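Local coordinates for protein beta-porphyranase A (Bacteroides plebeius, PDB 4AW7) that hydrolyses the (1->4) linkages between beta-D-galactopyranose and alpha-L-galactopyranose-6-sulfate in porphyran, the sulfated polysaccharide of red seaweeds, at residues Asn469-Lys475 with Leu583-Thr589; Glu84-Tyr88 with Gln112-Ile118; Trp200-Phe205 with Arg544-Phe548; Ser247-Asp252 with Asn303-Arg307. All coordinates share one frame; numbering follows the deposited sequence. Where two conformers were deposited one is given.

How the contacts relate
Contacts 2 and 4 lie in the (beta/alpha)8-barrel catalytic part of beta-porphyranase A, contact 1 within the C-terminal beta-sandwich, and contact 3 where the barrel meets that sandwich. Along the chain contact 2 closes first, contact 4 is nested inside the loop closed by contact 3, and contacts 3 and 1 interleave. Contacts 1 and 3 reach the same five-stranded sheet, about 14 Å apart at their nearest atoms. Contact 4, its centre about 18 Å from those of both, touches each: Phe548 packs on Ala249 and Val250, and Arg473 bonds to Glu306 O just past helix 293-305, both joining sandwich to barrel, while Trp200 NE1 to Val250 O is a bond within the barrel. Contact 2 stands apart, about 49 Å from contact 1 between centres.

Contact 1: residues Asn469-Lys475 with Leu583-Thr589; sequences NSIIRNK and LQVEKYT
Asn469-Lys475 and Leu583-Thr589 run antiparallel at 154°, with Ser470-Thr589, Ile472-Lys587 and Asn474-Val585 as hydrogen-bonded pairs and Ile471-Tyr588, Arg473-Glu586 and Lys475-Gln584 as non-hydrogen-bonded pairs. Asn474 N reaches Val585 O at 2.8 Å, whereas Ser470 N to Thr589 O is a weak 3.3 Å. Lys587 O accepts twice, from Ile472 N and, on the opposite face of its plane, from Thr589 OG1. Ile471 sets CD1 over one face of the Tyr588 ring, 4.2 Å from the centroid, in a CH-pi contact. On the other side of the sheet Ile472 CD1 packs 3.6 Å from Thr589 CB. The two strands are neighbours in the five-stranded sheet of a beta-sandwich, flanked by strands 29-32 and 503-514, and Leu583 meets Phe495 and Ile498 of the facing sheet. Arg473, bent at chi2 and chi3 (-83° and -76°), lays CD 3.6 Å from Gln584 OE1, and a water that accepts from Arg473 NE at 2.9 Å donates to that same oxygen. Shortening Gln584 to an alanine is likely to cost this water its amide partner and open a gap beside Arg473 CG and CD. The Arg473 guanidinium continues to Glu306 O and Asp309; Glu586 pairs with Arg30 and Arg504.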
loop_
_atom_site.group_PDB
_atom_site.type_symbol
_atom_site.label_atom_id
_atom_site.label_comp_id
_atom_site.label_asym_id
_atom_site.label_seq_id
_atom_site.Cartn_x
_atom_site.Cartn_y
_atom_site.Cartn_z
ATOM N N ASN A 469 17.151 -18.293 -16.377
ATOM C CA ASN A 469 17.846 -17.179 -15.714
ATOM C C ASN A 469 16.916 -16.640 -14.620
ATOM O O ASN A 469 15.731 -16.954 -14.606
ATOM C CB ASN A 469 18.150 -16.052 -16.736
ATOM C CG ASN A 469 19.392 -15.209 -16.392
ATOM O OD1 ASN A 469 20.014 -15.331 -15.321
ATOM N ND2 ASN A 469 19.755 -14.329 -17.338
ATOM N N SER A 470 17.483 -15.848 -13.724
ATOM C CA SER A 470 16.700 -15.022 -12.810
ATOM C C SER A 470 17.185 -13.590 -12.856
ATOM O O SER A 470 18.315 -13.323 -13.287
ATOM C CB SER A 470 16.789 -15.546 -11.388
ATOM O OG SER A 470 17.952 -15.037 -10.739
ATOM N N ILE A 471 16.325 -12.680 -12.425
ATOM C CA ILE A 471 16.669 -11.273 -12.306
ATOM C C ILE A 471 16.191 -10.817 -10.938
ATOM O O ILE A 471 15.064 -11.174 -10.521
ATOM C CB ILE A 471 16.086 -10.446 -13.473
ATOM C CG1 ILE A 471 16.722 -9.045 -13.540
ATOM C CG2 ILE A 471 14.545 -10.386 -13.456
ATOM C CD1 ILE A 471 16.336 -8.248 -14.811
ATOM N N ILE A 472 17.053 -10.141 -10.186
ATOM C CA ILE A 472 16.785 -9.787 -8.799
ATOM C C ILE A 472 16.740 -8.270 -8.672
ATOM O O ILE A 472 17.714 -7.596 -8.997
ATOM C CB ILE A 472 17.825 -10.351 -7.804
ATOM C CG1 ILE A 472 17.915 -11.893 -7.962
ATOM C CG2 ILE A 472 17.478 -9.921 -6.387
ATOM C CD1 ILE A 472 18.893 -12.566 -6.998
ATOM N N ARG A 473 15.598 -7.758 -8.229
ATOM C CA ARG A 473 15.416 -6.330 -7.994
ATOM C C ARG A 473 15.847 -5.966 -6.579
ATOM O O ARG A 473 15.315 -6.499 -5.609
ATOM C CB ARG A 473 13.957 -5.907 -8.202
ATOM C CG ARG A 473 13.723 -4.400 -8.159
ATOM C CD ARG A 473 13.576 -3.790 -6.803
ATOM N NE ARG A 473 12.281 -4.015 -6.164
ATOM C CZ ARG A 473 12.096 -4.490 -4.944
ATOM N NH1 ARG A 473 13.048 -5.083 -4.270
ATOM N NH2 ARG A 473 10.903 -4.379 -4.381
ATOM N N ASN A 474 16.840 -5.097 -6.463
ATOM C CA ASN A 474 17.241 -4.540 -5.179
ATOM C C ASN A 474 17.093 -3.032 -5.227
ATOM O O ASN A 474 17.262 -2.403 -6.266
ATOM C CB ASN A 474 18.653 -4.958 -4.792
ATOM C CG ASN A 474 18.670 -6.344 -4.161
ATOM O OD1 ASN A 474 19.187 -7.294 -4.766
ATOM N ND2 ASN A 474 18.092 -6.467 -2.983
ATOM N N LYS A 475 16.791 -2.448 -4.067
ATOM C CA LYS A 475 16.724 -1.014 -3.891
ATOM C C LYS A 475 17.851 -0.580 -2.978
ATOM O O LYS A 475 18.140 -1.242 -1.975
ATOM C CB LYS A 475 15.376 -0.612 -3.250
ATOM C CG LYS A 475 14.205 -0.842 -4.182
ATOM C CD LYS A 475 12.881 -0.456 -3.526
ATOM C CE LYS A 475 11.738 -0.672 -4.441
ATOM N NZ LYS A 475 10.496 -0.159 -3.856
ATOM N N LEU A 583 17.983 4.136 -5.698
ATOM C CA LEU A 583 18.369 3.447 -6.923
ATOM C C LEU A 583 17.730 2.057 -6.942
ATOM O O LEU A 583 17.817 1.318 -5.971
ATOM C CB LEU A 583 19.893 3.302 -7.060
ATOM C CG LEU A 583 20.644 4.577 -7.392
ATOM C CD1 LEU A 583 22.133 4.343 -7.342
ATOM C CD2 LEU A 583 20.229 5.084 -8.765
ATOM N N GLN A 584 17.115 1.712 -8.066
ATOM C CA GLN A 584 16.554 0.373 -8.270
ATOM C C GLN A 584 17.432 -0.332 -9.304
ATOM O O GLN A 584 17.698 0.231 -10.360
ATOM C CB GLN A 584 15.118 0.424 -8.757
ATOM C CG GLN A 584 14.694 -0.951 -9.230
ATOM C CD GLN A 584 13.247 -1.056 -9.570
ATOM O OE1 GLN A 584 12.413 -0.974 -8.680
ATOM N NE2 GLN A 584 12.925 -1.317 -10.879
ATOM N N VAL A 585 17.883 -1.516 -8.959
ATOM C CA VAL A 585 18.742 -2.319 -9.841
ATOM C C VAL A 585 18.081 -3.691 -10.027
ATOM O O VAL A 585 17.729 -4.340 -9.052
ATOM C CB VAL A 585 20.150 -2.481 -9.270
ATOM C CG1 VAL A 585 21.031 -3.243 -10.237
ATOM C CG2 VAL A 585 20.784 -1.122 -8.935
ATOM N N GLU A 586 17.891 -4.072 -11.278
ATOM C CA GLU A 586 17.384 -5.386 -11.588
ATOM C C GLU A 586 18.494 -6.141 -12.306
ATOM O O GLU A 586 18.817 -5.877 -13.463
ATOM C CB GLU A 586 16.154 -5.227 -12.412
ATOM C CG GLU A 586 15.018 -4.568 -11.654
ATOM C CD GLU A 586 13.824 -4.428 -12.550
ATOM O OE1 GLU A 586 13.876 -3.620 -13.497
ATOM O OE2 GLU A 586 12.859 -5.186 -12.370
ATOM N N LYS A 587 19.117 -7.062 -11.569
ATOM C CA LYS A 587 20.368 -7.669 -11.996
ATOM C C LYS A 587 20.180 -9.155 -12.281
ATOM O O LYS A 587 19.661 -9.898 -11.433
ATOM C CB LYS A 587 21.372 -7.531 -10.833
ATOM C CG LYS A 587 22.659 -8.180 -11.153
ATOM C CD LYS A 587 23.687 -7.965 -10.013
ATOM C CE LYS A 587 24.792 -8.958 -10.193
ATOM N NZ LYS A 587 25.868 -8.747 -9.211
ATOM N N TYR A 588 20.647 -9.608 -13.443
ATOM C CA TYR A 588 20.675 -11.022 -13.751
ATOM C C TYR A 588 21.568 -11.790 -12.796
ATOM O O TYR A 588 22.715 -11.429 -12.557
ATOM C CB TYR A 588 21.097 -11.269 -15.196
ATOM C CG TYR A 588 20.057 -10.820 -16.174
ATOM C CD1 TYR A 588 18.812 -11.423 -16.201
ATOM C CD2 TYR A 588 20.295 -9.803 -17.065
ATOM C CE1 TYR A 588 17.851 -11.037 -17.093
ATOM C CE2 TYR A 588 19.321 -9.378 -17.973
ATOM C CZ TYR A 588 18.088 -9.986 -17.971
ATOM O OH TYR A 588 17.171 -9.561 -18.888
ATOM N N THR A 589 21.025 -12.864 -12.226
ATOM C CA THR A 589 21.658 -13.616 -11.167
ATOM C C THR A 589 21.357 -15.090 -11.395
ATOM O O THR A 589 20.297 -15.484 -11.951
ATOM C CB THR A 589 21.176 -13.126 -9.760
ATOM O OG1 THR A 589 21.216 -11.697 -9.691
ATOM C CG2 THR A 589 21.970 -13.727 -8.627
HETATM O O HOH W 1 10.215 -2.531 -7.491
#

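Contact 2: residues Glu84-Tyr88 with Gln112-Ile118; sequences EVGKY and QHIQGGI
Val85 turns CG2 trans to its own nitrogen and CG1 into the notch between N and C (chi1 63°), and this splays the two methyls over the loop Gln112-Ile118: CG2 comes 3.6 Å from Gln112 O and lies against the His113 carbonyl carbon, while CG1 meets Gln115 CB at 3.8 Å. Ile118 is stretched out (chi1 -164°, chi2 166°), which carries CD1 to 3.7 Å from Tyr88 OH, with CG1 beside Gly86 CA. A CB on Gly86 would come tightly against that CG1, and the residue also takes the positive phi at the third place of the type II turn Glu84-Lys87. A second type II turn, Gln115-Ile118, places Gly117 likewise. The polar link between the loops is a water, held by Gly86 N at 3.0 Å, by Tyr88 OH at 2.8 Å and by His113 O, to which it donates. Gln115 folds back so that OE1 takes Gly116 N in its carbonyl plane. Around this pair of loops, Tyr88 stacks on Trp126 of helix 120-132 and touches Tyr75 and Ala78 of helix 74-82; Ile114 packs on Met167 and Phe170 of helix 160-179, and His113 ND1 bonds to the carbonyl of His108, a substrate-binding residue just after strand 104-106.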
loop_
_atom_site.group_PDB
_atom_site.type_symbol
_atom_site.label_atom_id
_atom_site.label_comp_id
_atom_site.label_asym_id
_atom_site.label_seq_id
_atom_site.Cartn_x
_atom_site.Cartn_y
_atom_site.Cartn_z
ATOM N N GLU A 84 -13.937 3.708 32.190
ATOM C CA GLU A 84 -13.069 4.838 32.446
ATOM C C GLU A 84 -11.819 4.704 31.591
ATOM O O GLU A 84 -11.110 3.713 31.694
ATOM C CB GLU A 84 -12.651 4.880 33.917
ATOM C CG GLU A 84 -13.686 5.311 34.932
ATOM C CD GLU A 84 -13.034 5.523 36.303
ATOM O OE1 GLU A 84 -12.201 6.451 36.441
ATOM O OE2 GLU A 84 -13.309 4.728 37.217
ATOM N N VAL A 85 -11.493 5.771 30.855
ATOM C CA VAL A 85 -10.278 5.804 30.057
ATOM C C VAL A 85 -9.071 5.634 30.967
ATOM O O VAL A 85 -9.052 6.174 32.087
ATOM C CB VAL A 85 -10.184 7.096 29.218
ATOM C CG1 VAL A 85 -10.097 8.352 30.087
ATOM C CG2 VAL A 85 -9.004 7.012 28.273
ATOM N N GLY A 86 -8.066 4.891 30.521
ATOM C CA GLY A 86 -6.846 4.758 31.249
ATOM C C GLY A 86 -6.897 3.919 32.502
ATOM O O GLY A 86 -5.905 3.936 33.254
ATOM N N LYS A 87 -8.013 3.234 32.715
ATOM C CA LYS A 87 -8.162 2.323 33.851
ATOM C C LYS A 87 -8.462 0.920 33.308
ATOM O O LYS A 87 -9.403 0.730 32.529
ATOM C CB LYS A 87 -9.291 2.816 34.736
ATOM C CG LYS A 87 -9.139 4.257 35.253
ATOM C CD LYS A 87 -8.352 4.408 36.563
ATOM C CE LYS A 87 -6.860 4.621 36.340
ATOM N NZ LYS A 87 -6.301 5.648 37.275
ATOM N N TYR A 88 -7.681 -0.062 33.764
ATOM C CA TYR A 88 -7.663 -1.400 33.154
ATOM C C TYR A 88 -8.101 -2.466 34.161
ATOM O O TYR A 88 -7.805 -2.359 35.368
ATOM C CB TYR A 88 -6.275 -1.672 32.558
ATOM C CG TYR A 88 -5.897 -0.538 31.645
ATOM C CD1 TYR A 88 -6.627 -0.286 30.489
ATOM C CD2 TYR A 88 -4.867 0.319 31.961
ATOM C CE1 TYR A 88 -6.342 0.805 29.672
ATOM C CE2 TYR A 88 -4.547 1.379 31.135
ATOM C CZ TYR A 88 -5.323 1.639 29.993
ATOM O OH TYR A 88 -5.024 2.727 29.180
ATOM N N GLN A 112 -12.517 7.591 25.084
ATOM C CA GLN A 112 -12.642 6.362 25.869
ATOM C C GLN A 112 -11.390 5.528 25.884
ATOM O O GLN A 112 -11.220 4.662 26.744
ATOM C CB GLN A 112 -13.820 5.516 25.341
ATOM C CG GLN A 112 -15.220 6.127 25.590
ATOM C CD GLN A 112 -15.663 7.188 24.609
ATOM O OE1 GLN A 112 -15.103 7.328 23.538
ATOM N NE2 GLN A 112 -16.679 7.955 24.983
ATOM N N HIS A 113 -10.492 5.802 24.926
ATOM C CA HIS A 113 -9.289 5.035 24.725
ATOM C C HIS A 113 -8.013 5.751 25.082
ATOM O O HIS A 113 -7.086 5.146 25.572
ATOM C CB HIS A 113 -9.226 4.522 23.279
ATOM C CG HIS A 113 -10.416 3.710 22.883
ATOM N ND1 HIS A 113 -10.791 3.535 21.568
ATOM C CD2 HIS A 113 -11.320 3.024 23.630
ATOM C CE1 HIS A 113 -11.875 2.773 21.533
ATOM N NE2 HIS A 113 -12.229 2.470 22.769
ATOM N N ILE A 114 -7.923 7.036 24.724
ATOM C CA ILE A 114 -6.775 7.860 25.052
ATOM C C ILE A 114 -7.315 9.228 25.510
ATOM O O ILE A 114 -8.364 9.654 25.050
ATOM C CB ILE A 114 -5.770 7.996 23.897
ATOM C CG1 ILE A 114 -4.452 8.638 24.358
ATOM C CG2 ILE A 114 -6.390 8.739 22.695
ATOM C CD1 ILE A 114 -3.339 8.630 23.310
ATOM N N GLN A 115 -6.642 9.855 26.471
ATOM C CA GLN A 115 -7.085 11.145 27.002
ATOM C C GLN A 115 -5.909 11.784 27.691
ATOM O O GLN A 115 -4.971 11.122 28.111
ATOM C CB GLN A 115 -8.267 10.938 27.976
ATOM C CG GLN A 115 -8.857 12.186 28.640
ATOM C CD GLN A 115 -9.348 13.206 27.649
ATOM O OE1 GLN A 115 -8.542 13.846 26.966
ATOM N NE2 GLN A 115 -10.674 13.397 27.577
ATOM N N GLY A 116 -5.952 13.107 27.813
ATOM C CA GLY A 116 -4.947 13.797 28.613
ATOM C C GLY A 116 -4.862 13.186 30.002
ATOM O O GLY A 116 -5.871 12.806 30.587
ATOM N N GLY A 117 -3.641 13.088 30.485
ATOM C CA GLY A 117 -3.401 12.599 31.837
ATOM C C GLY A 117 -3.253 11.104 31.943
ATOM O O GLY A 117 -2.924 10.584 33.001
ATOM N N ILE A 118 -3.475 10.386 30.846
ATOM C CA ILE A 118 -3.315 8.931 30.832
ATOM C C ILE A 118 -1.911 8.494 31.232
ATOM O O ILE A 118 -0.917 9.112 30.849
ATOM C CB ILE A 118 -3.723 8.343 29.435
ATOM C CG1 ILE A 118 -3.936 6.840 29.526
ATOM C CG2 ILE A 118 -2.747 8.747 28.364
ATOM C CD1 ILE A 118 -4.651 6.287 28.300
HETATM O O HOH W 2 -7.331 3.619 27.884
#

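Contact 3: residues Trp200-Phe205 with Arg544-Phe548; sequences WEDGNF and RNIFF
Phe548 enters between Trp200 and Phe205 and builds the tight, buried half of this contact, an aromatic cluster where the loop after barrel strand 189-195 meets edge strand 546-555 of the C-terminal sandwich. The edge of Phe205 points toward the face of Phe548 in an offset edge-to-face pair, centroids 5.6 Å apart and planes at 74°. Trp200 meets the same ring rim to rim, CD1 to Phe548 CE2 at 3.8 Å; its NE1 is taken by Val250 O of helix 245-262, whose Ala249 and Val250 also pack on Phe548. Glu201 also packs on Phe548: with CG wedged between N and C (chi1 73°) and the chain bent again at chi2, its OE1 comes 3.4 Å from Phe548 CD2. CA of Glu201 lies over the centre of the Phe205 ring. The partly exposed side is looser: Ile546 CG2 rests 3.7 Å from Glu201 CG, and a water joins Glu201 OE2 to Arg544 NH1. A short salt bridge crosses here as well, Arg544 NH2 to Glu201 OE2 at 2.8 Å, in the guanidinium plane but 58° above that of the carboxylate; NH2 gives a second bond to Ile546 O. The carboxylate thus touches aromatic carbon with one oxygen and a cation and water with the other, an arrangement likely to hold Glu201 ionised although it is buried.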
loop_
_atom_site.group_PDB
_atom_site.type_symbol
_atom_site.label_atom_id
_atom_site.label_comp_id
_atom_site.label_asym_id
_atom_site.label_seq_id
_atom_site.Cartn_x
_atom_site.Cartn_y
_atom_site.Cartn_z
ATOM N N TRP A 200 3.107 14.743 3.190
ATOM C CA TRP A 200 4.444 15.013 3.695
ATOM C C TRP A 200 4.915 16.413 3.332
ATOM O O TRP A 200 5.588 17.107 4.143
ATOM C CB TRP A 200 5.444 13.990 3.190
ATOM C CG TRP A 200 5.126 12.534 3.467
ATOM C CD1 TRP A 200 5.656 11.490 2.751
ATOM C CD2 TRP A 200 4.333 11.926 4.526
ATOM N NE1 TRP A 200 5.238 10.303 3.268
ATOM C CE2 TRP A 200 4.435 10.529 4.363
ATOM C CE3 TRP A 200 3.540 12.404 5.578
ATOM C CZ2 TRP A 200 3.748 9.627 5.186
ATOM C CZ3 TRP A 200 2.871 11.501 6.385
ATOM C CH2 TRP A 200 2.969 10.134 6.176
ATOM N N GLU A 201 4.626 16.815 2.106
ATOM C CA GLU A 201 5.042 18.085 1.545
ATOM C C GLU A 201 4.393 19.315 2.174
ATOM O O GLU A 201 4.905 20.425 1.934
ATOM C CB GLU A 201 4.733 18.100 0.034
ATOM C CG GLU A 201 3.258 18.233 -0.400
ATOM C CD GLU A 201 2.392 16.984 -0.278
ATOM O OE1 GLU A 201 2.844 15.927 0.172
ATOM O OE2 GLU A 201 1.225 17.050 -0.681
ATOM N N ASP A 202 3.271 19.200 2.879
ATOM C CA ASP A 202 2.588 20.390 3.391
ATOM C C ASP A 202 3.508 21.246 4.248
ATOM O O ASP A 202 4.354 20.768 4.998
ATOM C CB ASP A 202 1.335 20.038 4.186
ATOM C CG ASP A 202 0.076 19.934 3.367
ATOM O OD1 ASP A 202 0.108 20.119 2.147
ATOM O OD2 ASP A 202 -0.985 19.629 3.979
ATOM N N GLY A 203 3.340 22.555 4.105
ATOM C CA GLY A 203 4.110 23.484 4.910
ATOM C C GLY A 203 5.594 23.420 4.624
ATOM O O GLY A 203 6.421 23.463 5.526
ATOM N N ASN A 204 5.947 23.204 3.352
ATOM C CA ASN A 204 7.352 23.089 2.998
ATOM C C ASN A 204 8.006 21.921 3.731
ATOM O O ASN A 204 9.138 22.015 4.184
ATOM C CB ASN A 204 8.082 24.385 3.364
ATOM C CG ASN A 204 9.230 24.661 2.467
ATOM O OD1 ASN A 204 9.172 24.351 1.271
ATOM N ND2 ASN A 204 10.271 25.296 3.007
ATOM N N PHE A 205 7.264 20.818 3.859
ATOM C CA PHE A 205 7.646 19.588 4.565
ATOM C C PHE A 205 7.625 19.715 6.084
ATOM O O PHE A 205 8.009 18.804 6.794
ATOM C CB PHE A 205 8.953 18.974 4.045
ATOM C CG PHE A 205 8.783 18.349 2.677
ATOM C CD1 PHE A 205 8.885 19.108 1.548
ATOM C CD2 PHE A 205 8.479 16.995 2.533
ATOM C CE1 PHE A 205 8.690 18.552 0.292
ATOM C CE2 PHE A 205 8.317 16.428 1.281
ATOM C CZ PHE A 205 8.427 17.191 0.168
ATOM N N ARG A 544 -3.249 20.336 -8.012
ATOM C CA ARG A 544 -2.632 20.449 -6.705
ATOM C C ARG A 544 -1.774 21.719 -6.777
ATOM O O ARG A 544 -1.253 22.079 -7.815
ATOM C CB ARG A 544 -1.829 19.150 -6.388
ATOM C CG ARG A 544 -2.716 17.909 -6.025
ATOM C CD ARG A 544 -1.979 16.547 -5.978
ATOM N NE ARG A 544 -0.742 16.704 -5.237
ATOM C CZ ARG A 544 -0.560 16.488 -3.934
ATOM N NH1 ARG A 544 -1.519 16.026 -3.155
ATOM N NH2 ARG A 544 0.606 16.766 -3.417
ATOM N N ASN A 545 -1.597 22.378 -5.685
ATOM C CA ASN A 545 -0.688 23.476 -5.596
ATOM C C ASN A 545 0.763 23.008 -5.486
ATOM O O ASN A 545 1.694 23.659 -6.019
ATOM C CB ASN A 545 -1.097 24.281 -4.345
ATOM C CG ASN A 545 -0.132 25.402 -4.011
ATOM O OD1 ASN A 545 0.128 26.262 -4.833
ATOM N ND2 ASN A 545 0.382 25.400 -2.780
ATOM N N ILE A 546 0.978 21.859 -4.815
ATOM C CA ILE A 546 2.303 21.280 -4.670
ATOM C C ILE A 546 2.309 19.958 -5.380
ATOM O O ILE A 546 1.479 19.088 -5.098
ATOM C CB ILE A 546 2.713 21.063 -3.189
ATOM C CG1 ILE A 546 2.501 22.347 -2.362
ATOM C CG2 ILE A 546 4.140 20.517 -3.139
ATOM C CD1 ILE A 546 2.384 22.086 -0.856
ATOM N N PHE A 547 3.260 19.791 -6.287
ATOM C CA PHE A 547 3.535 18.488 -6.865
ATOM C C PHE A 547 4.355 17.706 -5.865
ATOM O O PHE A 547 5.382 18.159 -5.402
ATOM C CB PHE A 547 4.359 18.592 -8.141
ATOM C CG PHE A 547 4.733 17.248 -8.753
ATOM C CD1 PHE A 547 3.858 16.601 -9.557
ATOM C CD2 PHE A 547 5.933 16.633 -8.432
ATOM C CE1 PHE A 547 4.174 15.357 -10.106
ATOM C CE2 PHE A 547 6.264 15.387 -8.999
ATOM C CZ PHE A 547 5.377 14.778 -9.817
ATOM N N PHE A 548 3.880 16.520 -5.486
ATOM C CA PHE A 548 4.672 15.593 -4.682
ATOM C C PHE A 548 4.584 14.236 -5.330
ATOM O O PHE A 548 3.516 13.632 -5.360
ATOM C CB PHE A 548 4.230 15.549 -3.224
ATOM C CG PHE A 548 5.110 14.673 -2.372
ATOM C CD1 PHE A 548 6.480 14.873 -2.315
ATOM C CD2 PHE A 548 4.573 13.652 -1.604
ATOM C CE1 PHE A 548 7.288 14.082 -1.573
ATOM C CE2 PHE A 548 5.394 12.850 -0.790
ATOM C CZ PHE A 548 6.750 13.076 -0.773
HETATM O O HOH W 3 -1.186 15.750 -0.263
#

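Contact 4: residues Ser247-Asp252 with Asn303-Arg307; sequences SEAVLD and NLMER
The salt-bridge network of Glu248, Asp252 and Arg307 ties outer helix 245-262 of the (beta/alpha)8-barrel to the turn that follows its neighbour, helix 293-305. Arg307 runs extended from CG to NE (chi3 -174°) across helix 245-262, and Leu251 CB sits over the centre of its guanidinium, 3.5 Å above the plane. NH1 and NH2 both grip Asp252 OD1, each at 3.0 Å; NH2 also meets Glu248 OE1 at 2.9 Å, on the anti side and tilted out of the carboxylate plane, and more weakly Glu248 O. NE gives Asn303 OD1 a nearly straight bond (172°), in the planes of both groups. This bond fixes the Asn303 amide, which stacks on the Glu248 carboxylate with planes 15° apart and CG 3.2 Å from Glu248 OE2, while its ND2 weakly reaches Ser247 OG, whose main partner is Gly244 O. Arg508 from sandwich strand 503-514 binds both Glu248 and Asp252, and Glu255 also pairs with Arg307. A leucine in place of Arg307 would probably deprive both acids of one cationic partner, leaving their buried charges less well balanced, and free the Asn303 amide to turn. Toward strand 268-276, Leu251 CD1 touches Leu304 CD2 at 3.8 Å. A water lies 2.8 Å from Glu248 OE1 and 2.9 Å from Asn303 O.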
loop_
_atom_site.group_PDB
_atom_site.type_symbol
_atom_site.label_atom_id
_atom_site.label_comp_id
_atom_site.label_asym_id
_atom_site.label_seq_id
_atom_site.Cartn_x
_atom_site.Cartn_y
_atom_site.Cartn_z
ATOM N N SER A 247 1.589 8.415 -4.411
ATOM C CA SER A 247 1.705 7.333 -3.443
ATOM C C SER A 247 3.102 6.743 -3.470
ATOM O O SER A 247 3.603 6.292 -2.439
ATOM C CB SER A 247 0.639 6.249 -3.687
ATOM O OG SER A 247 0.736 5.624 -4.945
ATOM N N GLU A 248 3.710 6.660 -4.660
ATOM C CA GLU A 248 5.069 6.162 -4.743
ATOM C C GLU A 248 6.048 6.997 -3.914
ATOM O O GLU A 248 6.895 6.477 -3.217
ATOM C CB GLU A 248 5.525 6.054 -6.208
ATOM C CG GLU A 248 4.696 5.096 -7.095
ATOM C CD GLU A 248 4.965 3.609 -6.967
ATOM O OE1 GLU A 248 5.834 3.193 -6.176
ATOM O OE2 GLU A 248 4.264 2.877 -7.719
ATOM N N ALA A 249 5.924 8.327 -4.012
ATOM C CA ALA A 249 6.742 9.252 -3.212
ATOM C C ALA A 249 6.424 9.159 -1.732
ATOM O O ALA A 249 7.318 9.265 -0.899
ATOM C CB ALA A 249 6.588 10.701 -3.673
ATOM N N VAL A 250 5.146 9.038 -1.385
ATOM C CA VAL A 250 4.727 8.936 0.008
ATOM C C VAL A 250 5.420 7.744 0.691
ATOM O O VAL A 250 5.977 7.875 1.793
ATOM C CB VAL A 250 3.187 8.818 0.093
ATOM C CG1 VAL A 250 2.749 8.293 1.463
ATOM C CG2 VAL A 250 2.545 10.188 -0.209
ATOM N N LEU A 251 5.363 6.591 0.024
ATOM C CA LEU A 251 5.950 5.396 0.607
ATOM C C LEU A 251 7.465 5.377 0.513
ATOM O O LEU A 251 8.141 4.961 1.456
ATOM C CB LEU A 251 5.323 4.130 -0.015
ATOM C CG LEU A 251 3.806 3.994 0.144
ATOM C CD1 LEU A 251 3.371 2.705 -0.523
ATOM C CD2 LEU A 251 3.346 4.066 1.589
ATOM N N ASP A 252 8.012 5.891 -0.585
ATOM C CA ASP A 252 9.457 6.021 -0.677
ATOM C C ASP A 252 10.030 6.892 0.436
ATOM O O ASP A 252 11.123 6.609 0.917
ATOM C CB ASP A 252 9.887 6.607 -2.027
ATOM C CG ASP A 252 9.953 5.603 -3.155
ATOM O OD1 ASP A 252 9.409 4.480 -3.031
ATOM O OD2 ASP A 252 10.597 5.921 -4.200
ATOM N N ASN A 303 1.515 -0.849 -7.549
ATOM C CA ASN A 303 2.540 -0.190 -6.706
ATOM C C ASN A 303 2.904 -1.144 -5.584
ATOM O O ASN A 303 4.072 -1.452 -5.320
ATOM C CB ASN A 303 1.908 1.157 -6.189
ATOM C CG ASN A 303 2.707 1.898 -5.114
ATOM O OD1 ASN A 303 3.646 1.366 -4.500
ATOM N ND2 ASN A 303 2.325 3.187 -4.857
ATOM N N LEU A 304 1.884 -1.609 -4.869
ATOM C CA LEU A 304 2.127 -2.390 -3.665
ATOM C C LEU A 304 2.681 -3.771 -3.973
ATOM O O LEU A 304 3.475 -4.297 -3.192
ATOM C CB LEU A 304 0.857 -2.458 -2.813
ATOM C CG LEU A 304 0.266 -1.120 -2.393
ATOM C CD1 LEU A 304 -0.964 -1.304 -1.532
ATOM C CD2 LEU A 304 1.308 -0.212 -1.737
ATOM N N MET A 305 2.328 -4.381 -5.112
ATOM C CA MET A 305 2.950 -5.635 -5.530
ATOM C C MET A 305 4.456 -5.508 -5.673
ATOM O O MET A 305 5.213 -6.409 -5.291
ATOM C CB MET A 305 2.323 -6.138 -6.830
ATOM C CG MET A 305 0.951 -6.779 -6.587
ATOM S SD MET A 305 0.209 -7.245 -8.158
ATOM C CE MET A 305 -1.072 -8.333 -7.595
ATOM N N GLU A 306 4.903 -4.365 -6.195
ATOM C CA GLU A 306 6.327 -4.081 -6.372
ATOM C C GLU A 306 7.038 -3.776 -5.058
ATOM O O GLU A 306 8.268 -3.597 -5.079
ATOM C CB GLU A 306 6.504 -2.918 -7.326
ATOM C CG GLU A 306 6.264 -3.292 -8.775
ATOM C CD GLU A 306 7.321 -4.255 -9.306
ATOM O OE1 GLU A 306 8.510 -3.895 -9.286
ATOM O OE2 GLU A 306 6.991 -5.367 -9.746
ATOM N N ARG A 307 6.343 -3.797 -3.938
ATOM C CA ARG A 307 6.922 -3.590 -2.625
ATOM C C ARG A 307 6.808 -4.837 -1.726
ATOM O O ARG A 307 6.973 -4.750 -0.506
ATOM C CB ARG A 307 6.294 -2.391 -1.920
ATOM C CG ARG A 307 6.422 -1.097 -2.698
ATOM C CD ARG A 307 5.950 0.056 -1.878
ATOM N NE ARG A 307 5.928 1.291 -2.658
ATOM C CZ ARG A 307 6.814 2.286 -2.610
ATOM N NH1 ARG A 307 7.813 2.282 -1.743
ATOM N NH2 ARG A 307 6.653 3.317 -3.425
HETATM O O HOH W 4 6.187 0.428 -6.087
#